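Citrinin polyketide synthase (Monascus purpureus, PDB 5MPT) builds the keto-aldehyde precursor of the mycotoxin citrinin from malonyl-CoA units, the part described here being its C-methyltransferase domain. Local coordinates at residues L7-A16 with R200-R209; L354-T365 with R376-P385. All coordinates share one frame; numbering follows the deposited sequence.

Interaction 1 (L7-A16 with R200-R209)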
ATOM      1  N   LEU A   7       3.471  33.837  -6.122  1.00 82.98           N
ATOM      2  CA  LEU A   7       2.762  32.842  -5.323  1.00 81.54           C
ATOM      3  C   LEU A   7       3.362  32.708  -3.930  1.00 71.33           C
ATOM      4  O   LEU A   7       4.200  31.835  -3.673  1.00 69.39           O
ATOM      5  CB  LEU A   7       2.773  31.484  -6.025  1.00 88.31           C
ATOM      6  CG  LEU A   7       2.139  31.450  -7.418  1.00 92.91           C
ATOM      7  CD1 LEU A   7       1.821  30.013  -7.827  1.00 93.37           C
ATOM      8  CD2 LEU A   7       0.885  32.327  -7.489  1.00 95.21           C
ATOM      9  N   GLY A   8       2.925  33.588  -3.032  1.00 64.07           N
ATOM     10  CA  GLY A   8       3.323  33.490  -1.645  1.00 60.66           C
ATOM     11  C   GLY A   8       2.570  32.356  -0.975  1.00 56.78           C
ATOM     12  O   GLY A   8       1.335  32.303  -1.015  1.00 53.45           O
ATOM     13  N   GLY A   9       3.319  31.431  -0.374  1.00 54.05           N
ATOM     14  CA  GLY A   9       2.752  30.345   0.388  1.00 46.13           C
ATOM     15  C   GLY A   9       2.920  30.559   1.884  1.00 36.46           C
ATOM     16  O   GLY A   9       3.607  31.465   2.360  1.00 34.52           O
ATOM     17  N   SER A  10       2.275  29.664   2.625  1.00 30.74           N
ATOM     18  CA  SER A  10       2.287  29.712   4.073  1.00 28.85           C
ATOM     19  C   SER A  10       3.717  29.583   4.613  1.00 24.65           C
ATOM     20  O   SER A  10       4.608  29.005   3.977  1.00 24.19           O
ATOM     21  CB  SER A  10       1.404  28.569   4.601  1.00 34.34           C
ATOM     22  OG  SER A  10       1.462  28.418   6.024  1.00 39.21           O
ATOM     23  N   ILE A  11       3.908  30.068   5.834  1.00 24.27           N
ATOM     24  CA  ILE A  11       5.116  29.785   6.607  1.00 23.20           C
ATOM     25  C   ILE A  11       5.005  28.388   7.195  1.00 24.19           C
ATOM     26  O   ILE A  11       3.949  28.013   7.723  1.00 28.38           O
ATOM     27  CB  ILE A  11       5.296  30.821   7.722  1.00 21.78           C
ATOM     28  CG1 ILE A  11       5.511  32.192   7.111  1.00 23.38           C
ATOM     29  CG2 ILE A  11       6.503  30.451   8.581  1.00 22.55           C
ATOM     30  CD1 ILE A  11       5.656  33.267   8.111  1.00 24.32           C
ATOM     31  N   LEU A  12       6.104  27.633   7.173  1.00 22.61           N
ATOM     32  CA  LEU A  12       6.108  26.244   7.651  1.00 22.67           C
ATOM     33  C   LEU A  12       7.344  26.029   8.512  1.00 22.84           C
ATOM     34  O   LEU A  12       8.383  25.575   8.031  1.00 24.89           O
ATOM     35  CB  LEU A  12       6.048  25.257   6.488  1.00 23.53           C
ATOM     36  CG  LEU A  12       6.037  23.814   6.914  1.00 24.58           C
ATOM     37  CD1 LEU A  12       4.952  23.554   7.965  1.00 25.45           C
ATOM     38  CD2 LEU A  12       5.822  22.968   5.641  1.00 23.21           C
ATOM     39  N   PRO A  13       7.289  26.425   9.787  1.00 22.95           N
ATOM     40  CA  PRO A  13       8.467  26.260  10.652  1.00 24.96           C
ATOM     41  C   PRO A  13       8.813  24.786  10.847  1.00 25.06           C
ATOM     42  O   PRO A  13       7.930  23.925  10.949  1.00 24.35           O
ATOM     43  CB  PRO A  13       8.039  26.915  11.977  1.00 27.15           C
ATOM     44  CG  PRO A  13       6.785  27.674  11.673  1.00 26.21           C
ATOM     45  CD  PRO A  13       6.138  26.983  10.518  1.00 23.66           C
ATOM     46  N   LYS A  14      10.121  24.494  10.920  1.00 25.18           N
ATOM     47  CA  LYS A  14      10.542  23.117  11.152  1.00 28.57           C
ATOM     48  C   LYS A  14       9.971  22.561  12.461  1.00 26.51           C
ATOM     49  O   LYS A  14       9.613  21.376  12.517  1.00 27.75           O
ATOM     50  CB  LYS A  14      12.073  22.979  11.126  1.00 42.97           C
ATOM     51  CG  LYS A  14      12.864  23.872  12.037  1.00 67.76           C
ATOM     52  CD  LYS A  14      14.374  23.643  11.862  1.00 86.40           C
ATOM     53  CE  LYS A  14      15.171  24.932  12.092  1.00 93.51           C
ATOM     54  NZ  LYS A  14      14.951  25.949  11.012  1.00 94.20           N
ATOM     55  N   SER A  15       9.849  23.392  13.510  1.00 27.52           N
ATOM     56  CA  SER A  15       9.381  22.893  14.811  1.00 28.01           C
ATOM     57  C   SER A  15       7.946  22.400  14.736  1.00 25.82           C
ATOM     58  O   SER A  15       7.574  21.477  15.460  1.00 27.30           O
ATOM     59  CB  SER A  15       9.496  23.967  15.890  1.00 31.13           C
ATOM     60  OG  SER A  15       8.551  25.019  15.708  1.00 31.90           O
ATOM     61  N   ALA A  16       7.122  23.022  13.896  1.00 22.59           N
ATOM     62  CA  ALA A  16       5.747  22.580  13.725  1.00 22.41           C
ATOM     63  C   ALA A  16       5.706  21.174  13.157  1.00 22.95           C
ATOM     64  O   ALA A  16       4.903  20.339  13.594  1.00 25.40           O
ATOM     65  CB  ALA A  16       4.998  23.528  12.800  1.00 24.23           C
ATOM     66  N   ARG A 200       0.112  24.888  14.603  1.00 25.45           N
ATOM     67  CA  ARG A 200       1.402  25.474  14.912  1.00 26.62           C
ATOM     68  C   ARG A 200       1.899  26.375  13.797  1.00 28.78           C
ATOM     69  O   ARG A 200       3.045  26.843  13.848  1.00 32.73           O
ATOM     70  CB  ARG A 200       2.428  24.378  15.179  1.00 28.61           C
ATOM     71  CG  ARG A 200       2.218  23.682  16.521  1.00 39.36           C
ATOM     72  CD  ARG A 200       2.564  22.187  16.456  1.00 47.72           C
ATOM     73  NE  ARG A 200       2.604  21.563  17.779  1.00 48.34           N
ATOM     74  CZ  ARG A 200       1.607  20.876  18.334  1.00 45.30           C
ATOM     75  NH1 ARG A 200       0.453  20.702  17.695  1.00 38.32           N
ATOM     76  NH2 ARG A 200       1.770  20.374  19.550  1.00 48.78           N
ATOM     77  N   LEU A 201       1.060  26.617  12.770  1.00 24.70           N
ATOM     78  CA  LEU A 201       1.488  27.408  11.629  1.00 23.81           C
ATOM     79  C   LEU A 201       1.131  28.874  11.839  1.00 19.64           C
ATOM     80  O   LEU A 201       0.069  29.184  12.392  1.00 21.34           O
ATOM     81  CB  LEU A 201       0.826  26.916  10.358  1.00 27.69           C
ATOM     82  CG  LEU A 201       1.188  25.462  10.051  1.00 26.44           C
ATOM     83  CD1 LEU A 201       0.729  25.063   8.646  1.00 24.10           C
ATOM     84  CD2 LEU A 201       2.699  25.224  10.200  1.00 27.17           C
ATOM     85  N   PRO A 202       2.005  29.797  11.408  1.00 18.54           N
ATOM     86  CA  PRO A 202       1.608  31.205  11.321  1.00 19.85           C
ATOM     87  C   PRO A 202       0.466  31.333  10.330  1.00 21.17           C
ATOM     88  O   PRO A 202       0.351  30.547   9.389  1.00 22.58           O
ATOM     89  CB  PRO A 202       2.879  31.909  10.822  1.00 18.10           C
ATOM     90  CG  PRO A 202       4.014  30.993  11.244  1.00 16.49           C
ATOM     91  CD  PRO A 202       3.429  29.591  11.099  1.00 19.53           C
ATOM     92  N   ASN A 203      -0.385  32.303  10.568  1.00 23.02           N
ATOM     93  CA  ASN A 203      -1.497  32.655   9.689  1.00 29.15           C
ATOM     94  C   ASN A 203      -1.157  33.956   8.971  1.00 28.07           C
ATOM     95  O   ASN A 203      -1.188  35.038   9.575  1.00 30.80           O
ATOM     96  CB  ASN A 203      -2.786  32.798  10.496  1.00 37.42           C
ATOM     97  CG  ASN A 203      -4.020  32.911   9.623  1.00 44.37           C
ATOM     98  OD1 ASN A 203      -3.929  33.275   8.451  1.00 48.42           O
ATOM     99  ND2 ASN A 203      -5.186  32.584  10.189  1.00 44.82           N
ATOM    100  N   THR A 204      -0.874  33.869   7.675  1.00 25.78           N
ATOM    101  CA  THR A 204      -0.596  35.042   6.859  1.00 28.40           C
ATOM    102  C   THR A 204      -1.651  35.260   5.785  1.00 31.78           C
ATOM    103  O   THR A 204      -1.527  36.198   4.996  1.00 33.57           O
ATOM    104  CB  THR A 204       0.782  34.943   6.202  1.00 29.40           C
ATOM    105  OG1 THR A 204       0.871  33.712   5.467  1.00 29.38           O
ATOM    106  CG2 THR A 204       1.884  34.993   7.243  1.00 28.95           C
ATOM    107  N   GLY A 205      -2.707  34.447   5.770  1.00 32.42           N
ATOM    108  CA  GLY A 205      -3.661  34.451   4.687  1.00 32.76           C
ATOM    109  C   GLY A 205      -3.225  33.671   3.467  1.00 33.73           C
ATOM    110  O   GLY A 205      -4.029  33.492   2.540  1.00 38.39           O
ATOM    111  N   GLU A 206      -1.999  33.212   3.437  1.00 28.35           N
ATOM    112  CA  GLU A 206      -1.418  32.514   2.310  1.00 26.39           C
ATOM    113  C   GLU A 206      -1.651  31.014   2.436  1.00 23.99           C
ATOM    114  O   GLU A 206      -1.656  30.477   3.543  1.00 24.86           O
ATOM    115  CB  GLU A 206       0.071  32.766   2.241  1.00 27.75           C
ATOM    116  CG  GLU A 206       0.409  34.214   1.938  1.00 33.31           C
ATOM    117  CD  GLU A 206       1.873  34.520   2.158  1.00 38.79           C
ATOM    118  OE1 GLU A 206       2.411  34.176   3.237  1.00 38.45           O
ATOM    119  OE2 GLU A 206       2.489  35.113   1.254  1.00 43.37           O
ATOM    120  N   PRO A 207      -1.772  30.310   1.315  1.00 25.46           N
ATOM    121  CA  PRO A 207      -2.184  28.905   1.363  1.00 24.94           C
ATOM    122  C   PRO A 207      -1.050  27.949   1.665  1.00 23.50           C
ATOM    123  O   PRO A 207       0.112  28.150   1.286  1.00 23.86           O
ATOM    124  CB  PRO A 207      -2.726  28.649  -0.044  1.00 29.09           C
ATOM    125  CG  PRO A 207      -1.907  29.570  -0.904  1.00 29.84           C
ATOM    126  CD  PRO A 207      -1.626  30.789  -0.064  1.00 27.50           C
ATOM    127  N   LEU A 208      -1.436  26.898   2.368  1.00 23.23           N
ATOM    128  CA  LEU A 208      -0.649  25.687   2.476  1.00 23.36           C
ATOM    129  C   LEU A 208      -0.873  24.886   1.201  1.00 25.03           C
ATOM    130  O   LEU A 208      -2.017  24.639   0.803  1.00 27.01           O
ATOM    131  CB  LEU A 208      -1.082  24.911   3.715  1.00 22.23           C
ATOM    132  CG  LEU A 208      -0.210  23.758   4.186  1.00 21.96           C
ATOM    133  CD1 LEU A 208       1.154  24.265   4.543  1.00 23.06           C
ATOM    134  CD2 LEU A 208      -0.877  23.072   5.420  1.00 21.95           C
ATOM    135  N   ARG A 209       0.206  24.567   0.515  1.00 22.88           N
ATOM    136  CA  ARG A 209       0.136  23.857  -0.747  1.00 20.77           C
ATOM    137  C   ARG A 209       0.498  22.404  -0.513  1.00 20.66           C
ATOM    138  O   ARG A 209       1.626  22.081  -0.111  1.00 20.17           O
ATOM    139  CB  ARG A 209       1.044  24.522  -1.782  1.00 20.40           C
ATOM    140  CG  ARG A 209       0.666  25.989  -1.985  1.00 23.72           C
ATOM    141  CD  ARG A 209       1.446  26.691  -3.106  1.00 26.96           C
ATOM    142  NE  ARG A 209       0.720  27.892  -3.538  1.00 32.24           N
ATOM    143  CZ  ARG A 209       1.187  29.132  -3.513  1.00 37.28           C
ATOM    144  NH1 ARG A 209       2.429  29.390  -3.108  1.00 41.14           N
ATOM    145  NH2 ARG A 209       0.402  30.123  -3.927  1.00 37.24           N
TER
HETATM  146  O   HOH W   1       2.068  31.615   7.130  1.00 31.82           O
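Ser10 N donates to Pro207 O at 3.0 Å, a bond that lays the N-terminal tail along the loop leading into strand 208-213, the first strand of the Rossmann-like methyltransferase sheet. Arg209 NH1 donates to Leu7 O at 3.1 Å from above the carbonyl plane, with a C=O...N angle of 102°, though Leu7 is poorly ordered. Arg209 suits this place because its extended chain reaches the tail while NE keeps a salt bridge to Glu236; Leu7 CD1 lies over one guanidinium face. One water joins the two segments, accepting from Ile11 N at 2.7 Å and donating to Pro202 O and Thr204 OG1. Thr204 OG1 in turn donates to Glu206 OE1, which fixes the hydroxyl's direction. Ser10 has OG anti to its own N (chi1 173°), where it donates a hydrogen bond to Ile11 O.

Ile11 and Pro202 cross at about a right angle, branched chain against rigid ring, Ile11 CG2 touching Pro202 CG at 3.7 Å. Pro13, the N-cap of helix 14-26, faces Pro202 CD with its own CD. Small Ala16 lets the helix come close to the loop, its CB 3.6 Å from Arg200 CB, and Leu201 CD2 meets Leu12 CD1 at 3.6 Å.

Interaction 2 (L354-T365 with R376-P385)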
ATOM      1  N   LEU A 354      16.240   8.239   0.732  1.00 23.77           N
ATOM      2  CA  LEU A 354      15.831   9.621   0.957  1.00 22.71           C
ATOM      3  C   LEU A 354      17.023  10.495   1.307  1.00 23.85           C
ATOM      4  O   LEU A 354      17.176  11.594   0.767  1.00 23.57           O
ATOM      5  CB  LEU A 354      14.784   9.659   2.061  1.00 22.08           C
ATOM      6  CG  LEU A 354      13.443   9.076   1.660  1.00 21.29           C
ATOM      7  CD1 LEU A 354      12.630   8.723   2.894  1.00 20.58           C
ATOM      8  CD2 LEU A 354      12.691  10.070   0.803  1.00 20.57           C
ATOM      9  N   THR A 355      17.905   9.999   2.170  1.00 26.59           N
ATOM     10  CA  THR A 355      19.083  10.767   2.544  1.00 28.54           C
ATOM     11  C   THR A 355      19.996  10.982   1.342  1.00 29.96           C
ATOM     12  O   THR A 355      20.555  12.071   1.155  1.00 30.30           O
ATOM     13  CB  THR A 355      19.824  10.034   3.657  1.00 31.96           C
ATOM     14  OG1 THR A 355      18.978   9.952   4.805  1.00 35.74           O
ATOM     15  CG2 THR A 355      21.097  10.745   4.035  1.00 32.93           C
ATOM     16  N   SER A 356      20.154   9.952   0.514  1.00 32.55           N
ATOM     17  CA  SER A 356      21.083  10.024  -0.601  1.00 33.61           C
ATOM     18  C   SER A 356      20.652  11.022  -1.668  1.00 32.12           C
ATOM     19  O   SER A 356      21.506  11.487  -2.427  1.00 35.87           O
ATOM     20  CB  SER A 356      21.254   8.629  -1.214  1.00 36.00           C
ATOM     21  OG  SER A 356      20.076   8.205  -1.883  1.00 37.50           O
ATOM     22  N   VAL A 357      19.364  11.367  -1.755  1.00 28.66           N
ATOM     23  CA  VAL A 357      18.889  12.298  -2.775  1.00 27.00           C
ATOM     24  C   VAL A 357      18.660  13.705  -2.223  1.00 28.40           C
ATOM     25  O   VAL A 357      18.187  14.575  -2.957  1.00 27.97           O
ATOM     26  CB  VAL A 357      17.628  11.774  -3.476  1.00 26.32           C
ATOM     27  CG1 VAL A 357      17.900  10.369  -4.023  1.00 25.86           C
ATOM     28  CG2 VAL A 357      16.405  11.776  -2.563  1.00 24.53           C
ATOM     29  N   GLY A 358      18.973  13.953  -0.954  1.00 29.53           N
ATOM     30  CA  GLY A 358      18.967  15.315  -0.436  1.00 30.96           C
ATOM     31  C   GLY A 358      17.962  15.607   0.652  1.00 26.91           C
ATOM     32  O   GLY A 358      17.896  16.761   1.092  1.00 27.15           O
ATOM     33  N   TYR A 359      17.152  14.666   1.126  1.00 23.79           N
ATOM     34  CA  TYR A 359      16.273  14.969   2.248  1.00 20.60           C
ATOM     35  C   TYR A 359      17.103  15.092   3.520  1.00 26.22           C
ATOM     36  O   TYR A 359      18.066  14.350   3.718  1.00 31.71           O
ATOM     37  CB  TYR A 359      15.213  13.883   2.391  1.00 18.29           C
ATOM     38  CG  TYR A 359      14.179  13.808   1.270  1.00 17.09           C
ATOM     39  CD1 TYR A 359      14.431  13.093   0.100  1.00 18.62           C
ATOM     40  CD2 TYR A 359      12.979  14.500   1.369  1.00 16.13           C
ATOM     41  CE1 TYR A 359      13.472  13.024  -0.921  1.00 17.94           C
ATOM     42  CE2 TYR A 359      12.030  14.436   0.376  1.00 15.45           C
ATOM     43  CZ  TYR A 359      12.288  13.714  -0.774  1.00 17.98           C
ATOM     44  OH  TYR A 359      11.338  13.658  -1.761  1.00 19.18           O
ATOM     45  N   GLY A 360      16.744  16.047   4.379  1.00 26.73           N
ATOM     46  CA  GLY A 360      17.603  16.400   5.496  1.00 31.98           C
ATOM     47  C   GLY A 360      17.243  15.749   6.814  1.00 35.91           C
ATOM     48  O   GLY A 360      18.052  15.720   7.747  1.00 42.54           O
ATOM     49  N   HIS A 361      16.031  15.219   6.904  1.00 31.80           N
ATOM     50  CA  HIS A 361      15.559  14.608   8.141  1.00 27.77           C
ATOM     51  C   HIS A 361      14.546  13.545   7.783  1.00 28.64           C
ATOM     52  O   HIS A 361      13.610  13.828   7.032  1.00 27.60           O
ATOM     53  CB  HIS A 361      14.906  15.619   9.072  1.00 28.68           C
ATOM     54  CG  HIS A 361      14.384  15.022  10.348  1.00 31.99           C
ATOM     55  ND1 HIS A 361      15.193  14.764  11.433  1.00 38.85           N
ATOM     56  CD2 HIS A 361      13.134  14.642  10.715  1.00 30.78           C
ATOM     57  CE1 HIS A 361      14.464  14.270  12.418  1.00 39.29           C
ATOM     58  NE2 HIS A 361      13.210  14.191  12.011  1.00 34.10           N
ATOM     59  N   VAL A 362      14.724  12.341   8.321  1.00 28.04           N
ATOM     60  CA  VAL A 362      13.806  11.231   8.087  1.00 24.56           C
ATOM     61  C   VAL A 362      13.387  10.649   9.426  1.00 22.57           C
ATOM     62  O   VAL A 362      14.232  10.395  10.292  1.00 24.05           O
ATOM     63  CB  VAL A 362      14.430  10.127   7.219  1.00 22.74           C
ATOM     64  CG1 VAL A 362      13.422   8.999   7.001  1.00 20.66           C
ATOM     65  CG2 VAL A 362      14.964  10.728   5.890  1.00 23.41           C
ATOM     66  N   ASP A 363      12.089  10.413   9.579  1.00 22.71           N
ATOM     67  CA  ASP A 363      11.543   9.773  10.773  1.00 22.37           C
ATOM     68  C   ASP A 363      10.388   8.872  10.340  1.00 22.80           C
ATOM     69  O   ASP A 363       9.895   8.956   9.206  1.00 20.98           O
ATOM     70  CB  ASP A 363      11.106  10.833  11.792  1.00 22.56           C
ATOM     71  CG  ASP A 363      11.001  10.289  13.237  1.00 23.61           C
ATOM     72  OD1 ASP A 363      11.201   9.079  13.469  1.00 25.92           O
ATOM     73  OD2 ASP A 363      10.738  11.107  14.154  1.00 25.80           O
ATOM     74  N   TRP A 364       9.951   7.981  11.233  1.00 21.19           N
ATOM     75  CA  TRP A 364       8.782   7.170  10.899  1.00 19.57           C
ATOM     76  C   TRP A 364       8.080   6.698  12.157  1.00 20.65           C
ATOM     77  O   TRP A 364       8.639   6.734  13.252  1.00 22.70           O
ATOM     78  CB  TRP A 364       9.124   5.958  10.033  1.00 20.20           C
ATOM     79  CG  TRP A 364      10.211   5.088  10.577  1.00 21.68           C
ATOM     80  CD1 TRP A 364      10.085   4.054  11.465  1.00 22.96           C
ATOM     81  CD2 TRP A 364      11.594   5.168  10.246  1.00 25.04           C
ATOM     82  NE1 TRP A 364      11.314   3.501  11.719  1.00 25.47           N
ATOM     83  CE2 TRP A 364      12.258   4.164  10.973  1.00 25.93           C
ATOM     84  CE3 TRP A 364      12.346   6.010   9.412  1.00 28.87           C
ATOM     85  CZ2 TRP A 364      13.633   3.972  10.884  1.00 28.44           C
ATOM     86  CZ3 TRP A 364      13.702   5.818   9.332  1.00 31.33           C
ATOM     87  CH2 TRP A 364      14.331   4.804  10.062  1.00 31.10           C
ATOM     88  N   THR A 365       6.822   6.296  11.976  1.00 19.04           N
ATOM     89  CA  THR A 365       6.017   5.766  13.064  1.00 17.92           C
ATOM     90  C   THR A 365       6.559   4.425  13.510  1.00 19.72           C
ATOM     91  O   THR A 365       7.073   3.636  12.700  1.00 19.35           O
ATOM     92  CB  THR A 365       4.564   5.606  12.628  1.00 16.23           C
ATOM     93  OG1 THR A 365       4.522   4.837  11.421  1.00 17.29           O
ATOM     94  CG2 THR A 365       3.941   6.966  12.356  1.00 17.67           C
ATOM     95  N   ARG A 376       4.038   2.084   7.806  1.00 16.79           N
ATOM     96  CA  ARG A 376       4.549   3.222   8.529  1.00 17.02           C
ATOM     97  C   ARG A 376       4.203   4.490   7.779  1.00 15.96           C
ATOM     98  O   ARG A 376       4.157   4.510   6.544  1.00 19.58           O
ATOM     99  CB  ARG A 376       6.055   3.145   8.703  1.00 17.18           C
ATOM    100  CG  ARG A 376       6.512   1.958   9.471  1.00 17.63           C
ATOM    101  CD  ARG A 376       7.966   2.061   9.819  1.00 19.67           C
ATOM    102  NE  ARG A 376       8.473   0.768  10.219  1.00 20.60           N
ATOM    103  CZ  ARG A 376       8.454   0.284  11.457  1.00 21.15           C
ATOM    104  NH1 ARG A 376       7.969   1.006  12.482  1.00 20.86           N
ATOM    105  NH2 ARG A 376       8.920  -0.951  11.666  1.00 23.32           N
ATOM    106  N   LEU A 377       3.986   5.569   8.537  1.00 16.68           N
ATOM    107  CA  LEU A 377       4.207   6.896   7.997  1.00 16.14           C
ATOM    108  C   LEU A 377       5.698   7.191   8.079  1.00 17.64           C
ATOM    109  O   LEU A 377       6.331   7.009   9.122  1.00 20.07           O
ATOM    110  CB  LEU A 377       3.428   7.970   8.743  1.00 17.76           C
ATOM    111  CG  LEU A 377       1.899   7.906   8.769  1.00 20.19           C
ATOM    112  CD1 LEU A 377       1.335   8.994   9.703  1.00 21.76           C
ATOM    113  CD2 LEU A 377       1.351   8.010   7.372  1.00 20.96           C
ATOM    114  N   ILE A 378       6.254   7.637   6.974  1.00 17.39           N
ATOM    115  CA  ILE A 378       7.669   7.964   6.858  1.00 17.37           C
ATOM    116  C   ILE A 378       7.703   9.405   6.399  1.00 17.75           C
ATOM    117  O   ILE A 378       7.194   9.742   5.319  1.00 18.37           O
ATOM    118  CB  ILE A 378       8.421   7.050   5.871  1.00 17.55           C
ATOM    119  CG1 ILE A 378       8.246   5.579   6.234  1.00 18.42           C
ATOM    120  CG2 ILE A 378       9.909   7.386   5.842  1.00 19.14           C
ATOM    121  CD1 ILE A 378       8.740   4.627   5.129  1.00 21.42           C
ATOM    122  N   ILE A 379       8.212  10.270   7.252  1.00 16.59           N
ATOM    123  CA  ILE A 379       8.315  11.689   6.930  1.00 15.81           C
ATOM    124  C   ILE A 379       9.746  11.999   6.532  1.00 18.05           C
ATOM    125  O   ILE A 379      10.702  11.455   7.112  1.00 20.27           O
ATOM    126  CB  ILE A 379       7.835  12.564   8.117  1.00 17.93           C
ATOM    127  CG1 ILE A 379       7.704  14.013   7.661  1.00 19.87           C
ATOM    128  CG2 ILE A 379       8.791  12.471   9.334  1.00 18.40           C
ATOM    129  CD1 ILE A 379       6.980  14.894   8.698  1.00 21.22           C
ATOM    130  N   ALA A 380       9.896  12.882   5.537  1.00 17.53           N
ATOM    131  CA  ALA A 380      11.198  13.246   4.989  1.00 17.97           C
ATOM    132  C   ALA A 380      11.195  14.742   4.681  1.00 18.30           C
ATOM    133  O   ALA A 380      10.424  15.212   3.838  1.00 19.27           O
ATOM    134  CB  ALA A 380      11.510  12.412   3.757  1.00 18.13           C
ATOM    135  N   LEU A 381      12.009  15.478   5.408  1.00 19.25           N
ATOM    136  CA  LEU A 381      12.086  16.920   5.250  1.00 20.37           C
ATOM    137  C   LEU A 381      13.028  17.276   4.111  1.00 20.27           C
ATOM    138  O   LEU A 381      14.108  16.685   3.958  1.00 20.74           O
ATOM    139  CB  LEU A 381      12.559  17.569   6.547  1.00 22.60           C
ATOM    140  CG  LEU A 381      11.511  17.784   7.642  1.00 24.56           C
ATOM    141  CD1 LEU A 381      10.845  16.527   8.064  1.00 27.39           C
ATOM    142  CD2 LEU A 381      12.170  18.477   8.840  1.00 23.10           C
ATOM    143  N   ALA A 382      12.607  18.248   3.305  1.00 22.17           N
ATOM    144  CA  ALA A 382      13.430  18.657   2.163  1.00 22.58           C
ATOM    145  C   ALA A 382      14.791  19.196   2.580  1.00 23.59           C
ATOM    146  O   ALA A 382      15.764  19.017   1.835  1.00 23.29           O
ATOM    147  CB  ALA A 382      12.720  19.713   1.331  1.00 20.53           C
ATOM    148  N   SER A 383      14.870  19.908   3.716  1.00 25.16           N
ATOM    149  CA  SER A 383      16.094  20.497   4.242  1.00 32.86           C
ATOM    150  C   SER A 383      16.404  19.968   5.642  1.00 43.58           C
ATOM    151  O   SER A 383      15.524  19.475   6.357  1.00 44.27           O
ATOM    152  CB  SER A 383      15.973  22.023   4.323  1.00 34.69           C
ATOM    153  OG  SER A 383      15.456  22.575   3.128  1.00 37.99           O
ATOM    154  N   GLU A 384      17.694  20.123   6.059  1.00 56.90           N
ATOM    155  CA  GLU A 384      18.186  19.616   7.346  1.00 69.80           C
ATOM    156  C   GLU A 384      17.930  20.634   8.460  1.00 75.36           C
ATOM    157  O   GLU A 384      18.350  21.792   8.339  1.00 76.15           O
ATOM    158  CB  GLU A 384      19.677  19.310   7.264  1.00 76.57           C
ATOM    159  CG  GLU A 384      20.299  18.799   8.553  1.00 83.30           C
ATOM    160  CD  GLU A 384      21.805  18.646   8.442  1.00 88.98           C
ATOM    161  OE1 GLU A 384      22.384  19.177   7.471  1.00 88.65           O
ATOM    162  OE2 GLU A 384      22.409  18.003   9.327  1.00 93.12           O
ATOM    163  N   PRO A 385      17.265  20.253   9.568  1.00 76.76           N
ATOM    164  CA  PRO A 385      17.045  21.228  10.648  1.00 74.41           C
ATOM    165  C   PRO A 385      18.309  21.518  11.457  1.00 68.40           C
ATOM    166  O   PRO A 385      18.528  22.676  11.827  1.00 64.08           O
ATOM    167  CB  PRO A 385      15.978  20.550  11.518  1.00 75.78           C
ATOM    168  CG  PRO A 385      16.201  19.083  11.309  1.00 75.84           C
ATOM    169  CD  PRO A 385      16.710  18.923   9.895  1.00 76.54           C
TER
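A beta hairpin closes the methyltransferase sheet: edge strand 361-364 runs antiparallel to strand 375-381, the axes of segments 361-364 and 376-381 lying 4.6 Å apart at 167°. Asp363 and Ile379 form a hydrogen-bonded pair, Asp363 N to Ile379 O at 3.0 Å and Ile379 N to Asp363 O at 2.9 Å. Beside it, Val362 with Ala380 and Trp364 with Ile378 are non-hydrogen-bonded pairs.

At one end of the ladder Thr365 continues it twice, its N donating to Leu377 O and its OG1 accepting from Leu377 N. The hydroxyl can do this because chi1 of 53° sets OG1 between the backbone N and the carbonyl carbon. Arg376 crosses the same end, and NH1 reaches a lone pair of Thr365 O in plane at 2.8 Å. Its aliphatic CD touches Trp364 CD1, the ring and guanidinium planes standing 61° apart, while NH2 is held by Asn373.

On the face carrying Val362, Ile378 and Ala380, branched residues lie side by side, Val362 CG1 against Ile378 CG2, and Leu354 of helix 347-356 covers Ala380. The side chain of Ile378 lies about 4 Å from that of active-site Glu315, so this face probably backs the catalytic region. On the face carrying Asp363 and Ile379, helix 14-26 packs, and its Lys25 forms a salt bridge with Asp363 OD1.

A Schellman motif at Gly358, whose positive phi suits glycine, ends the helix and turns the chain toward the sheet. Tyr359 then lays its ring beside Ala380, where the small methyl allows CD2 to come to 3.5 Å from CB; its OH donates to Thr298 O. Gly360 CA lies 3.8 Å from Glu384 CA, a closeness that a residue without a side chain allows, and Gly360 N donates to Leu381 O at 2.7 Å.

How the interactions relate
From the N terminus, the tail 7-16 comes first, and interaction 1 closes a long, mostly helical loop of 183 residues when it meets 200-209 at the start of the sheet's first strand. Only after that does interaction 2 begin, closing a hairpin with ten residues between its segments at the C-terminal end; the two are in series and do not cross. Both reach the seven-stranded sheet, interaction 1 at the start of interior strand 208-213 and interaction 2 at the antiparallel edge. Helix 14-26 bridges them, since it begins within interaction 1 and packs on the hairpin of interaction 2. The two contacts touch directly where Lys14 CD meets Pro385 CB at 3.5 Å.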